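Local atomic coordinates of probable glutathione S-transferase (Pseudomonas aeruginosa, PDB entry 6JWK), a protein that acts as a maleylpyruvate isomerase of the zeta class of glutathione transferases, probably using glutathione to turn the cis double bond of maleylpyruvate trans. Residues R14-L19 / Y26-V31; A68-L73 / P80-L85; A93-L98 / E143-R148; C102-L107 / E137-A142; C165-Q170 / P185-L190. All blocks are in the same frame, centred on the assembly; numbering follows the deposited sequence.

Contact 1. Residues R14-L19 / Y26-V31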
# COMPACT_ATOMS: atom_id res chain seq x y z
N ARG B 14 -1.24 9.57 -9.76
CA ARG B 14 -0.41 9.77 -8.53
C ARG B 14 1.01 10.16 -8.94
O ARG B 14 1.56 11.06 -8.40
CB ARG B 14 -0.29 8.50 -7.66
CG ARG B 14 -1.58 8.00 -7.04
CD ARG B 14 -1.29 6.72 -6.32
NE ARG B 14 -2.51 6.14 -5.83
CZ ARG B 14 -2.61 4.94 -5.32
NH1 ARG B 14 -1.54 4.15 -5.30
NH2 ARG B 14 -3.78 4.50 -4.89
N VAL B 15 1.60 9.43 -9.89
CA VAL B 15 3.02 9.65 -10.26
C VAL B 15 3.18 10.85 -11.18
O VAL B 15 4.25 11.53 -11.09
CB VAL B 15 3.60 8.37 -10.90
CG1 VAL B 15 5.05 8.58 -11.29
CG2 VAL B 15 3.47 7.17 -9.95
N ARG B 16 2.22 11.13 -12.05
CA ARG B 16 2.24 12.38 -12.86
C ARG B 16 2.21 13.60 -11.92
O ARG B 16 2.91 14.59 -12.18
CB ARG B 16 1.09 12.47 -13.85
CG ARG B 16 1.18 11.47 -15.00
CD ARG B 16 0.21 11.77 -16.12
NE ARG B 16 -1.17 12.02 -15.69
CZ ARG B 16 -2.15 11.14 -15.60
NH1 ARG B 16 -1.95 9.88 -15.96
NH2 ARG B 16 -3.35 11.53 -15.19
N ILE B 17 1.47 13.54 -10.82
CA ILE B 17 1.50 14.69 -9.86
C ILE B 17 2.90 14.77 -9.26
O ILE B 17 3.48 15.90 -9.19
CB ILE B 17 0.44 14.49 -8.77
CG1 ILE B 17 -0.97 14.51 -9.36
CG2 ILE B 17 0.59 15.48 -7.63
CD1 ILE B 17 -2.03 13.99 -8.37
N ALA B 18 3.47 13.65 -8.84
CA ALA B 18 4.82 13.65 -8.22
C ALA B 18 5.82 14.28 -9.20
O ALA B 18 6.66 15.16 -8.80
CB ALA B 18 5.24 12.25 -7.85
N LEU B 19 5.84 13.79 -10.44
CA LEU B 19 6.78 14.36 -11.44
C LEU B 19 6.52 15.87 -11.62
O LEU B 19 7.50 16.62 -11.75
CB LEU B 19 6.65 13.59 -12.77
CG LEU B 19 7.16 12.16 -12.70
CD1 LEU B 19 6.73 11.35 -13.93
CD2 LEU B 19 8.68 12.12 -12.56
N TYR B 26 8.09 16.53 -18.31
CA TYR B 26 8.57 16.15 -19.68
C TYR B 26 8.82 14.62 -19.76
O TYR B 26 8.67 14.01 -20.83
CB TYR B 26 9.84 16.92 -20.08
CG TYR B 26 11.01 16.77 -19.14
CD1 TYR B 26 11.20 17.65 -18.08
CD2 TYR B 26 11.94 15.74 -19.30
CE1 TYR B 26 12.26 17.51 -17.21
CE2 TYR B 26 13.01 15.59 -18.43
CZ TYR B 26 13.17 16.48 -17.38
OH TYR B 26 14.22 16.36 -16.51
N GLN B 27 9.15 13.96 -18.66
CA GLN B 27 9.36 12.49 -18.63
C GLN B 27 8.08 11.67 -18.97
O GLN B 27 8.23 10.47 -19.34
CB GLN B 27 9.98 12.17 -17.26
CG GLN B 27 11.31 12.88 -17.03
CD GLN B 27 12.14 12.35 -15.88
OE1 GLN B 27 11.68 11.61 -14.99
NE2 GLN B 27 13.41 12.74 -15.88
N VAL B 28 6.86 12.21 -18.87
CA VAL B 28 5.59 11.41 -19.08
C VAL B 28 5.47 10.96 -20.56
O VAL B 28 5.84 11.75 -21.37
CB VAL B 28 4.31 12.14 -18.62
CG1 VAL B 28 3.07 11.34 -18.99
CG2 VAL B 28 4.36 12.48 -17.13
N VAL B 29 4.95 9.75 -20.81
CA VAL B 29 4.81 9.03 -22.11
C VAL B 29 3.51 8.24 -22.12
O VAL B 29 3.43 7.20 -21.48
CB VAL B 29 5.98 8.05 -22.35
CG1 VAL B 29 5.77 7.22 -23.61
CG2 VAL B 29 7.34 8.74 -22.35
N PRO B 30 2.44 8.69 -22.82
CA PRO B 30 1.19 7.93 -22.96
C PRO B 30 1.12 6.48 -23.49
O PRO B 30 1.93 6.13 -24.29
CB PRO B 30 0.40 8.75 -24.00
CG PRO B 30 1.31 9.87 -24.44
CD PRO B 30 2.31 10.07 -23.33
N VAL B 31 0.04 5.77 -23.12
CA VAL B 31 -0.35 4.38 -23.51
C VAL B 31 0.86 3.46 -23.29
O VAL B 31 1.06 3.11 -22.11
CB VAL B 31 -0.92 4.28 -24.94
CG1 VAL B 31 -1.00 2.85 -25.47
CG2 VAL B 31 -2.29 4.94 -25.02
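Arg-16 offers the aliphatic part of its chain to Val-28, the two side chains standing roughly perpendicular: CG lies 4.0 Å from Val-28 CG2, and CD is 4.1 Å from Val-28 CG1. The chain then bends at chi3 (-49°), and the guanidinium group is bound elsewhere, NE to the carbonyl oxygen of Ala-203 and NH1 to Ser-5 OG. A long arginine suits this place because its methylenes can pack while its charge is satisfied beyond them. One turn on, Leu-19 divides its two methyls between two partners. CD1 rests 4.1 Å from Val-28 CG2, while CD2 lies 3.9 Å from Gln-27 OE1, a van der Waals contact. Val-28 is branched at CB: CG1, anti to the backbone N (chi1 174°), meets Arg-16 CD, while CG2 sits between Arg-16 CG and Leu-19 CD1. The pair of segments belongs to the beta-alpha-beta crossover of the thioredoxin-like domain, in which helix 10-22 joins the parallel strands 2-5 and 28-30. No hydrogen bond links helix to strand here, so the helix lies against this sheet edge through hydrocarbon surface, and the polar end of Arg-16 serves other parts of the fold.

Contact 2. Residues A68-L73 / P80-L85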
# COMPACT_ATOMS: atom_id res chain seq x y z
N ALA B 68 6.37 3.26 -4.40
CA ALA B 68 7.83 3.03 -4.48
C ALA B 68 8.43 4.08 -5.43
O ALA B 68 9.55 4.59 -5.18
CB ALA B 68 8.13 1.61 -4.91
N ILE B 69 7.75 4.38 -6.53
CA ILE B 69 8.27 5.34 -7.54
C ILE B 69 8.32 6.70 -6.85
O ILE B 69 9.31 7.42 -7.02
CB ILE B 69 7.41 5.37 -8.80
CG1 ILE B 69 7.58 4.09 -9.61
CG2 ILE B 69 7.75 6.61 -9.62
CD1 ILE B 69 6.37 3.74 -10.48
N ILE B 70 7.29 7.08 -6.12
CA ILE B 70 7.31 8.43 -5.48
C ILE B 70 8.51 8.51 -4.54
O ILE B 70 9.25 9.56 -4.53
CB ILE B 70 5.97 8.72 -4.82
CG1 ILE B 70 4.95 9.00 -5.92
CG2 ILE B 70 6.07 9.86 -3.82
CD1 ILE B 70 3.55 9.10 -5.38
N ASP B 71 8.70 7.49 -3.71
CA ASP B 71 9.86 7.42 -2.78
C ASP B 71 11.19 7.51 -3.55
O ASP B 71 12.06 8.27 -3.14
CB ASP B 71 9.84 6.10 -2.00
CG ASP B 71 10.94 6.05 -0.95
OD1 ASP B 71 10.76 6.71 0.06
OD2 ASP B 71 11.98 5.39 -1.18
N TYR B 72 11.33 6.80 -4.66
CA TYR B 72 12.56 6.82 -5.50
C TYR B 72 12.82 8.22 -6.08
O TYR B 72 13.99 8.67 -6.14
CB TYR B 72 12.41 5.78 -6.61
CG TYR B 72 13.66 5.60 -7.41
CD1 TYR B 72 14.84 5.20 -6.80
CD2 TYR B 72 13.69 5.87 -8.77
CE1 TYR B 72 16.01 5.04 -7.53
CE2 TYR B 72 14.84 5.70 -9.52
CZ TYR B 72 16.00 5.28 -8.90
OH TYR B 72 17.13 5.12 -9.65
N LEU B 73 11.77 8.95 -6.48
CA LEU B 73 11.92 10.32 -7.02
C LEU B 73 12.57 11.23 -5.97
O LEU B 73 13.28 12.19 -6.40
CB LEU B 73 10.57 10.88 -7.44
CG LEU B 73 9.93 10.21 -8.64
CD1 LEU B 73 8.60 10.88 -8.97
CD2 LEU B 73 10.89 10.25 -9.84
N PRO B 80 11.75 19.63 -4.52
CA PRO B 80 11.06 19.62 -3.23
C PRO B 80 10.63 18.18 -2.81
O PRO B 80 10.37 17.34 -3.66
CB PRO B 80 9.85 20.49 -3.50
CG PRO B 80 9.50 20.13 -4.94
CD PRO B 80 10.86 20.02 -5.63
N ARG B 81 10.63 17.91 -1.50
CA ARG B 81 10.60 16.55 -0.95
C ARG B 81 9.16 16.03 -0.98
O ARG B 81 8.28 16.73 -0.56
CB ARG B 81 11.23 16.55 0.43
CG ARG B 81 11.67 15.16 0.86
CD ARG B 81 12.47 15.18 2.13
NE ARG B 81 13.79 15.67 1.80
CZ ARG B 81 14.75 14.96 1.22
NH1 ARG B 81 15.91 15.54 0.95
NH2 ARG B 81 14.55 13.68 0.92
N LEU B 82 8.88 14.83 -1.46
CA LEU B 82 7.47 14.33 -1.49
C LEU B 82 7.17 13.55 -0.21
O LEU B 82 6.00 13.36 0.11
CB LEU B 82 7.23 13.48 -2.74
CG LEU B 82 7.42 14.23 -4.06
CD1 LEU B 82 7.26 13.30 -5.23
CD2 LEU B 82 6.47 15.40 -4.19
N ILE B 83 8.20 13.06 0.47
CA ILE B 83 8.07 12.27 1.73
C ILE B 83 8.89 12.96 2.80
O ILE B 83 10.08 13.16 2.63
CB ILE B 83 8.52 10.80 1.54
CG1 ILE B 83 7.73 10.13 0.42
CG2 ILE B 83 8.37 10.04 2.86
CD1 ILE B 83 8.19 8.75 0.08
N PRO B 84 8.30 13.29 3.97
CA PRO B 84 9.02 14.04 4.98
C PRO B 84 10.28 13.34 5.52
O PRO B 84 10.32 12.12 5.57
CB PRO B 84 8.02 14.14 6.13
CG PRO B 84 6.69 13.96 5.44
CD PRO B 84 6.96 12.90 4.40
N LEU B 85 11.25 14.14 5.94
CA LEU B 85 12.51 13.65 6.55
C LEU B 85 12.26 13.33 8.02
O LEU B 85 12.77 12.31 8.49
CB LEU B 85 13.57 14.75 6.41
CG LEU B 85 14.38 14.70 5.13
CD1 LEU B 85 15.49 15.75 5.16
CD2 LEU B 85 14.93 13.31 4.92
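In the glutathione transferase fold a linker leads from the thioredoxin-like domain to the helical domain, and here Leu-82 and Ile-83 of that linker fold back on Ile-70 and Asp-71 of helix 66-76. The first pair is purely apolar. With CG1 of Ile-70 beside the backbone N (chi1 -73°), the short branch CG2 faces the linker, and this methyl lies 3.9 Å from Leu-82 CD1 and 4.0 Å from Leu-82 CB. Leu-82 also reaches Ala-18 of helix 10-22, so its forked end touches both helices, 66-76 and 10-22.

The second pair is mixed. Ile-83 is extended (chi2 174°) and brings its terminal methyl over the base of Asp-71, with CD1 3.6 Å from Asp-71 CA, 3.8 Å from Asp-71 CB and 3.3 Å from Asp-71 OD1. This is van der Waals contact between a methyl and a carboxylate whose polar partners lie elsewhere: OD2 forms a salt bridge with Arg-90 NE of the second subunit, and OD1 has a weak hydrogen bond to a glycerol, probably from the crystallisation liquor. The charge is thus turned to the dimer interface while the hydrocarbon base helps to bury Ile-83. The linker backbone is held as well, since the amides of Leu-82 and Ile-83 each give a hydrogen bond to the carboxylate of Asp-74, one to either oxygen. A linker running from the last helix of the thioredoxin-like domain to the first of the helical domain is part of the glutathione transferase fold.

Contact 3. Residues A93-L98 / E143-R148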
# COMPACT_ATOMS: atom_id res chain seq x y z
N ALA B 93 2.35 10.93 7.40
CA ALA B 93 2.08 11.10 5.95
C ALA B 93 1.89 9.70 5.32
O ALA B 93 0.90 9.50 4.59
CB ALA B 93 3.22 11.89 5.36
N LEU B 94 2.75 8.73 5.65
CA LEU B 94 2.61 7.36 5.09
C LEU B 94 1.34 6.69 5.60
O LEU B 94 0.72 5.98 4.81
CB LEU B 94 3.85 6.50 5.40
CG LEU B 94 5.14 7.01 4.77
CD1 LEU B 94 6.36 6.20 5.27
CD2 LEU B 94 5.03 6.97 3.26
N GLU B 95 0.89 7.02 6.80
CA GLU B 95 -0.36 6.41 7.35
C GLU B 95 -1.52 6.83 6.45
O GLU B 95 -2.38 5.96 6.12
CB GLU B 95 -0.60 6.73 8.83
CG GLU B 95 -2.00 6.28 9.30
CD GLU B 95 -2.24 5.60 10.65
OE1 GLU B 95 -1.96 6.27 11.64
OE2 GLU B 95 -2.87 4.44 10.73
N LEU B 96 -1.61 8.13 6.12
CA LEU B 96 -2.73 8.62 5.29
C LEU B 96 -2.57 8.13 3.85
O LEU B 96 -3.56 7.72 3.26
CB LEU B 96 -2.78 10.15 5.39
CG LEU B 96 -3.92 10.81 4.64
CD1 LEU B 96 -5.25 10.16 4.91
CD2 LEU B 96 -3.96 12.28 5.03
N ALA B 97 -1.37 8.20 3.29
CA ALA B 97 -1.13 7.72 1.90
C ALA B 97 -1.49 6.23 1.76
O ALA B 97 -2.11 5.88 0.75
CB ALA B 97 0.30 8.00 1.48
N LEU B 98 -1.13 5.41 2.74
CA LEU B 98 -1.31 3.94 2.73
C LEU B 98 -2.76 3.63 3.01
O LEU B 98 -3.26 2.67 2.42
CB LEU B 98 -0.39 3.25 3.73
CG LEU B 98 1.06 3.31 3.29
CD1 LEU B 98 1.96 3.07 4.49
CD2 LEU B 98 1.34 2.29 2.18
N GLU B 143 -10.36 11.88 6.42
CA GLU B 143 -10.80 13.24 6.90
C GLU B 143 -10.25 13.40 8.32
O GLU B 143 -9.64 14.43 8.60
CB GLU B 143 -12.34 13.32 6.81
CG GLU B 143 -12.95 14.58 7.40
CD GLU B 143 -12.93 15.79 6.47
OE1 GLU B 143 -12.43 15.62 5.30
OE2 GLU B 143 -13.38 16.91 6.90
N THR B 144 -10.41 12.41 9.19
CA THR B 144 -9.93 12.47 10.60
C THR B 144 -8.40 12.56 10.64
O THR B 144 -7.87 13.43 11.40
CB THR B 144 -10.45 11.26 11.41
OG1 THR B 144 -11.85 11.44 11.41
CG2 THR B 144 -9.95 11.21 12.84
N LEU B 145 -7.68 11.77 9.84
CA LEU B 145 -6.20 11.84 9.89
C LEU B 145 -5.75 13.24 9.43
O LEU B 145 -4.77 13.73 9.94
CB LEU B 145 -5.56 10.74 9.03
CG LEU B 145 -5.80 9.31 9.52
CD1 LEU B 145 -5.16 8.35 8.55
CD2 LEU B 145 -5.30 9.04 10.94
N LEU B 146 -6.37 13.77 8.38
CA LEU B 146 -6.00 15.11 7.85
C LEU B 146 -6.23 16.14 8.96
O LEU B 146 -5.29 16.89 9.25
CB LEU B 146 -6.82 15.44 6.60
CG LEU B 146 -6.59 16.82 6.00
CD1 LEU B 146 -5.14 16.99 5.59
CD2 LEU B 146 -7.53 17.06 4.83
N ASN B 147 -7.40 16.13 9.58
CA ASN B 147 -7.75 17.08 10.67
C ASN B 147 -6.82 16.95 11.86
O ASN B 147 -6.47 17.99 12.41
CB ASN B 147 -9.16 16.88 11.19
CG ASN B 147 -10.18 17.41 10.21
OD1 ASN B 147 -9.91 18.38 9.52
ND2 ASN B 147 -11.34 16.77 10.16
N ARG B 148 -6.36 15.75 12.22
CA ARG B 148 -5.55 15.53 13.45
C ARG B 148 -4.06 15.64 13.20
O ARG B 148 -3.36 15.99 14.14
CB ARG B 148 -5.86 14.16 14.07
CG ARG B 148 -7.33 14.10 14.44
CD ARG B 148 -7.65 13.23 15.60
NE ARG B 148 -9.04 13.45 15.96
CZ ARG B 148 -9.66 12.78 16.91
NH1 ARG B 148 -8.98 11.91 17.63
NH2 ARG B 148 -10.92 13.04 17.18
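Glu-95 OE2 receives two backbone N-H groups of the second subunit, a hydrogen bond from Ser-64 and a weak one from Gln-65, while the methylene CG of the same side chain lies 3.9 Å from Leu-145 CD1. The chain leaves the helix with CG anti to the backbone N (chi1 171°) and bends at chi2, so its hydrocarbon base serves the packing within the subunit and its carboxylate serves the dimer. The two accepted bonds would probably favour the charged form of the acid at this buried place. Beside it, Leu-96 and Leu-145 lie side by side, pointing opposite ways: Leu-96 CD1 is 4.1 Å from Leu-145 CD1 and 4.2 Å from Leu-145 CB. Leu-145 thus puts a single methyl against both Glu-95 and Leu-96, whereas Leu-96 CD2 approaches the backbone N of Leu-146 at 4.4 Å. The axes of segments 93-98 and 143-148 approach to 10.2 Å, a gap that the forked end of leucine suits, and run at 161°, nearly antiparallel, as parts of the all-helical C-terminal domain. Val-163 of helix 162-176 touches Leu-96, Phe-155 touches both Leu-96 and Leu-146, and Leu-146 extends the packing to helix 185-195.

Contact 4. Residues C102-L107 / E137-A142. With SO4 (sulfate ion), chain I.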
# COMPACT_ATOMS: atom_id res chain seq x y z
N CYS B 102 -3.85 1.28 0.13
CA CYS B 102 -4.05 -0.11 0.63
C CYS B 102 -5.53 -0.39 0.95
O CYS B 102 -5.95 -1.50 0.68
CB CYS B 102 -3.26 -0.39 1.91
SG CYS B 102 -1.49 -0.24 1.64
N ASP B 103 -6.28 0.58 1.49
CA ASP B 103 -7.60 0.32 2.11
C ASP B 103 -8.74 0.87 1.27
O ASP B 103 -9.89 0.54 1.60
CB ASP B 103 -7.69 0.86 3.54
CG ASP B 103 -6.71 0.15 4.49
OD1 ASP B 103 -6.13 -0.88 4.06
OD2 ASP B 103 -6.50 0.66 5.60
N ILE B 104 -8.47 1.70 0.26
CA ILE B 104 -9.58 2.20 -0.62
C ILE B 104 -9.37 1.76 -2.06
O ILE B 104 -10.19 0.92 -2.57
CB ILE B 104 -9.73 3.74 -0.56
CG1 ILE B 104 -9.81 4.26 0.87
CG2 ILE B 104 -10.93 4.14 -1.39
CD1 ILE B 104 -9.88 5.77 0.96
N HIS B 105 -8.34 2.30 -2.72
CA HIS B 105 -8.15 2.19 -4.19
C HIS B 105 -8.12 0.73 -4.64
O HIS B 105 -8.75 0.41 -5.64
CB HIS B 105 -6.90 2.92 -4.65
CG HIS B 105 -6.78 2.86 -6.13
ND1 HIS B 105 -7.74 3.40 -6.95
CD2 HIS B 105 -5.89 2.22 -6.91
CE1 HIS B 105 -7.42 3.12 -8.20
NE2 HIS B 105 -6.29 2.39 -8.19
N PRO B 106 -7.41 -0.21 -3.96
CA PRO B 106 -7.33 -1.58 -4.50
C PRO B 106 -8.69 -2.29 -4.67
O PRO B 106 -8.80 -3.14 -5.55
CB PRO B 106 -6.50 -2.33 -3.47
CG PRO B 106 -5.66 -1.24 -2.83
CD PRO B 106 -6.62 -0.05 -2.74
N LEU B 107 -9.67 -1.94 -3.86
CA LEU B 107 -11.03 -2.52 -3.95
C LEU B 107 -11.82 -1.88 -5.09
O LEU B 107 -12.77 -2.51 -5.54
CB LEU B 107 -11.74 -2.35 -2.61
CG LEU B 107 -10.97 -2.92 -1.43
CD1 LEU B 107 -11.74 -2.75 -0.14
CD2 LEU B 107 -10.68 -4.37 -1.68
N GLU B 137 -16.12 4.36 4.13
CA GLU B 137 -15.28 3.84 5.23
C GLU B 137 -13.91 4.51 5.19
O GLU B 137 -13.45 4.97 6.24
CB GLU B 137 -15.06 2.32 5.10
CG GLU B 137 -16.34 1.52 5.07
CD GLU B 137 -16.89 1.24 6.44
OE1 GLU B 137 -16.15 0.66 7.24
OE2 GLU B 137 -18.02 1.66 6.71
N GLY B 138 -13.26 4.52 4.02
CA GLY B 138 -11.87 5.03 3.90
C GLY B 138 -11.79 6.55 4.05
O GLY B 138 -10.89 7.03 4.73
N LEU B 139 -12.66 7.29 3.39
CA LEU B 139 -12.55 8.78 3.39
C LEU B 139 -12.97 9.33 4.76
O LEU B 139 -12.41 10.35 5.15
CB LEU B 139 -13.38 9.38 2.25
CG LEU B 139 -12.88 9.12 0.84
CD1 LEU B 139 -13.60 10.01 -0.14
CD2 LEU B 139 -11.38 9.29 0.71
N ALA B 140 -13.87 8.67 5.52
CA ALA B 140 -14.17 9.14 6.88
C ALA B 140 -12.90 9.09 7.73
O ALA B 140 -12.65 10.02 8.52
CB ALA B 140 -15.27 8.30 7.49
N ALA B 141 -12.11 8.03 7.58
CA ALA B 141 -10.86 7.86 8.35
C ALA B 141 -9.84 8.88 7.83
O ALA B 141 -9.15 9.47 8.66
CB ALA B 141 -10.35 6.42 8.26
N ALA B 142 -9.80 9.13 6.52
CA ALA B 142 -8.83 10.06 5.87
C ALA B 142 -9.09 11.49 6.36
O ALA B 142 -8.16 12.18 6.70
CB ALA B 142 -8.94 9.97 4.36
S SO4 I . -6.63 2.18 -11.92
O1 SO4 I . -5.38 2.45 -11.28
O2 SO4 I . -7.26 1.01 -11.39
O3 SO4 I . -7.58 3.26 -11.75
O4 SO4 I . -6.36 1.98 -13.32
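The His-105 ring meets the sulfate at its edge, with the sulfur in the ring plane. NE2 gives a hydrogen bond to sulfate O1 at 3.2 Å, bent to 144° at the hydrogen, and the neighbouring ring carbon CE1 lies 3.6 Å from sulfate O3. The ring is sent out with CG anti to the backbone N (chi1 -177°), toward the start of helix 10-22, where the backbone N of Ser-10 also bonds the sulfate. The ion probably comes from the crystallisation liquor. Its place at the N-terminus of this helix, beside the serine-rich stretch that in zeta-class relatives lies at the glutathione site, is consistent with an anion-accepting corner of the active-site cleft.

The packing between the segments begins one residue earlier. Ile-104 lays the end of its longer branch against the backbone of helix 124-149: CD1 is 3.6 Å from Gly-138 CA and 3.7 Å from Gly-138 C, while CG1 is 3.7 Å from Gly-138 CA. Glycine suits this position because it has no side chain to stand in the isoleucine's path, which lets the CA atoms of Ile-104 and Gly-138 come within 5.8 Å. The same methyl, Ile-104 CD1, also touches Leu-139 CD2 at 3.8 Å, giving it an apolar neighbour beside the peptide.

Ile-104 follows helix 87-103 in the chain. Gln-170 of helix 162-176 borders both it and His-105, Leu-171 of that helix meets Leu-139, and Asp-103 OD2 bonds Gln-65 NE2 of the second subunit.

Contact 5. Residues C165-Q170 / P185-L190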
# COMPACT_ATOMS: atom_id res chain seq x y z
N CYS B 165 -0.61 13.37 -3.61
CA CYS B 165 -0.45 12.51 -4.81
C CYS B 165 -1.49 11.36 -4.73
O CYS B 165 -2.00 10.94 -5.80
CB CYS B 165 0.94 11.93 -4.91
SG CYS B 165 2.23 13.14 -5.24
N CYS B 166 -1.81 10.86 -3.54
CA CYS B 166 -2.77 9.74 -3.37
C CYS B 166 -4.21 10.27 -3.27
O CYS B 166 -5.14 9.64 -3.83
CB CYS B 166 -2.43 8.90 -2.16
SG CYS B 166 -0.84 8.05 -2.36
N LEU B 167 -4.44 11.38 -2.56
CA LEU B 167 -5.84 11.83 -2.32
C LEU B 167 -6.50 12.37 -3.58
O LEU B 167 -7.70 12.10 -3.81
CB LEU B 167 -5.87 12.84 -1.19
CG LEU B 167 -6.18 12.18 0.16
CD1 LEU B 167 -5.84 13.09 1.35
CD2 LEU B 167 -7.65 11.73 0.20
N VAL B 168 -5.80 13.18 -4.35
CA VAL B 168 -6.45 13.89 -5.48
C VAL B 168 -6.98 12.85 -6.45
O VAL B 168 -8.12 12.97 -6.88
CB VAL B 168 -5.49 14.92 -6.12
CG1 VAL B 168 -5.88 15.30 -7.53
CG2 VAL B 168 -5.41 16.13 -5.19
N PRO B 169 -6.23 11.80 -6.84
CA PRO B 169 -6.81 10.81 -7.72
C PRO B 169 -8.00 10.06 -7.10
O PRO B 169 -9.03 9.81 -7.78
CB PRO B 169 -5.59 9.92 -8.05
CG PRO B 169 -4.40 10.83 -7.89
CD PRO B 169 -4.77 11.61 -6.62
N GLN B 170 -7.92 9.76 -5.82
CA GLN B 170 -8.99 9.02 -5.11
C GLN B 170 -10.29 9.87 -5.06
O GLN B 170 -11.41 9.31 -5.24
CB GLN B 170 -8.51 8.65 -3.71
CG GLN B 170 -9.56 7.89 -2.89
CD GLN B 170 -9.87 6.61 -3.62
OE1 GLN B 170 -10.90 6.50 -4.28
NE2 GLN B 170 -8.94 5.67 -3.53
N PRO B 185 -15.37 17.72 4.29
CA PRO B 185 -15.06 19.11 3.90
C PRO B 185 -13.56 19.41 3.92
O PRO B 185 -13.07 20.11 3.02
CB PRO B 185 -15.89 19.97 4.88
CG PRO B 185 -16.04 19.06 6.11
CD PRO B 185 -16.19 17.66 5.52
N ALA B 186 -12.79 18.87 4.86
CA ALA B 186 -11.34 19.14 4.89
C ALA B 186 -10.72 18.46 3.64
O ALA B 186 -9.81 19.07 3.02
CB ALA B 186 -10.68 18.72 6.21
N LEU B 187 -11.16 17.26 3.26
CA LEU B 187 -10.57 16.60 2.06
C LEU B 187 -10.89 17.45 0.82
O LEU B 187 -9.96 17.71 0.00
CB LEU B 187 -11.10 15.17 1.88
CG LEU B 187 -10.76 14.12 2.95
CD1 LEU B 187 -11.24 12.75 2.49
CD2 LEU B 187 -9.26 14.08 3.29
N LEU B 188 -12.13 17.93 0.69
CA LEU B 188 -12.54 18.79 -0.44
C LEU B 188 -11.70 20.07 -0.46
O LEU B 188 -11.19 20.45 -1.52
CB LEU B 188 -14.05 19.08 -0.43
CG LEU B 188 -14.92 17.85 -0.62
CD1 LEU B 188 -16.40 18.19 -0.44
CD2 LEU B 188 -14.66 17.22 -1.98
N GLU B 189 -11.45 20.67 0.67
CA GLU B 189 -10.68 21.92 0.72
C GLU B 189 -9.24 21.63 0.28
O GLU B 189 -8.65 22.43 -0.49
CB GLU B 189 -10.78 22.52 2.12
CG GLU B 189 -9.87 23.70 2.33
CD GLU B 189 -9.85 24.16 3.77
OE1 GLU B 189 -9.35 23.39 4.65
OE2 GLU B 189 -10.39 25.23 4.02
N LEU B 190 -8.65 20.52 0.75
CA LEU B 190 -7.25 20.22 0.38
C LEU B 190 -7.21 19.96 -1.12
O LEU B 190 -6.28 20.41 -1.79
CB LEU B 190 -6.79 19.01 1.18
CG LEU B 190 -5.40 18.45 0.87
CD1 LEU B 190 -4.36 19.54 0.99
CD2 LEU B 190 -5.10 17.25 1.77
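Apolar contact between three leucines joins the segments. Leu-167 CD1 lies 4.1 Å from Leu-187 CD2 and 4.2 Å from Leu-190 CD2, so one methyl of helix 162-176 is shared by two residues one turn apart on helix 185-195. Leu-167 and Leu-187 meet at close to a right angle, and the CA-CB bond of Leu-167 is directed at the other helix. The nearest CA atoms, those of Leu-167 and Leu-187, are 8.0 Å apart, a separation that long, forked side chains can span. Helix 162-176 is a central helix of the glutathione transferase C-terminal domain: Leu-167 serves helix 185-195, while Cys-165 and Pro-169 on another side pack against Ile-17 of helix 10-22 and so join the two domains.

Polar bonds act on the backbones. Pro-169 has no N-H to give, and the helix kinks there; the next amide, Gln-170 N, makes a weak bond to Cys-166 O at 3.4 Å. At the start of helix 185-195 the carboxylate of Glu-143 takes the N-H groups of both Ala-186 and Leu-187. Pro-185 suits the first turn, as its missing N-H costs no helical bond.

Contact 1 is partly buried at the edge of the thioredoxin-like sheet; contacts 2 to 5 are buried. Contacts 1 and 2 meet where Leu-19 packs on Leu-73 and Val-15 on Ile-69. Contacts 3 and 4 both use helices 87-103 and 124-149, contact 4 through Ile-104 just after the first, but they differ in spacing: leucines bridge the helices in contact 3, whereas in contact 4 a glycine brings the backbones close. Contact 5, nearest the centre of the chain, is purely leucine across its segments. Acidic residues of contacts 2, 3 and 4 bond the second subunit; contacts 1 and 5 do not touch it.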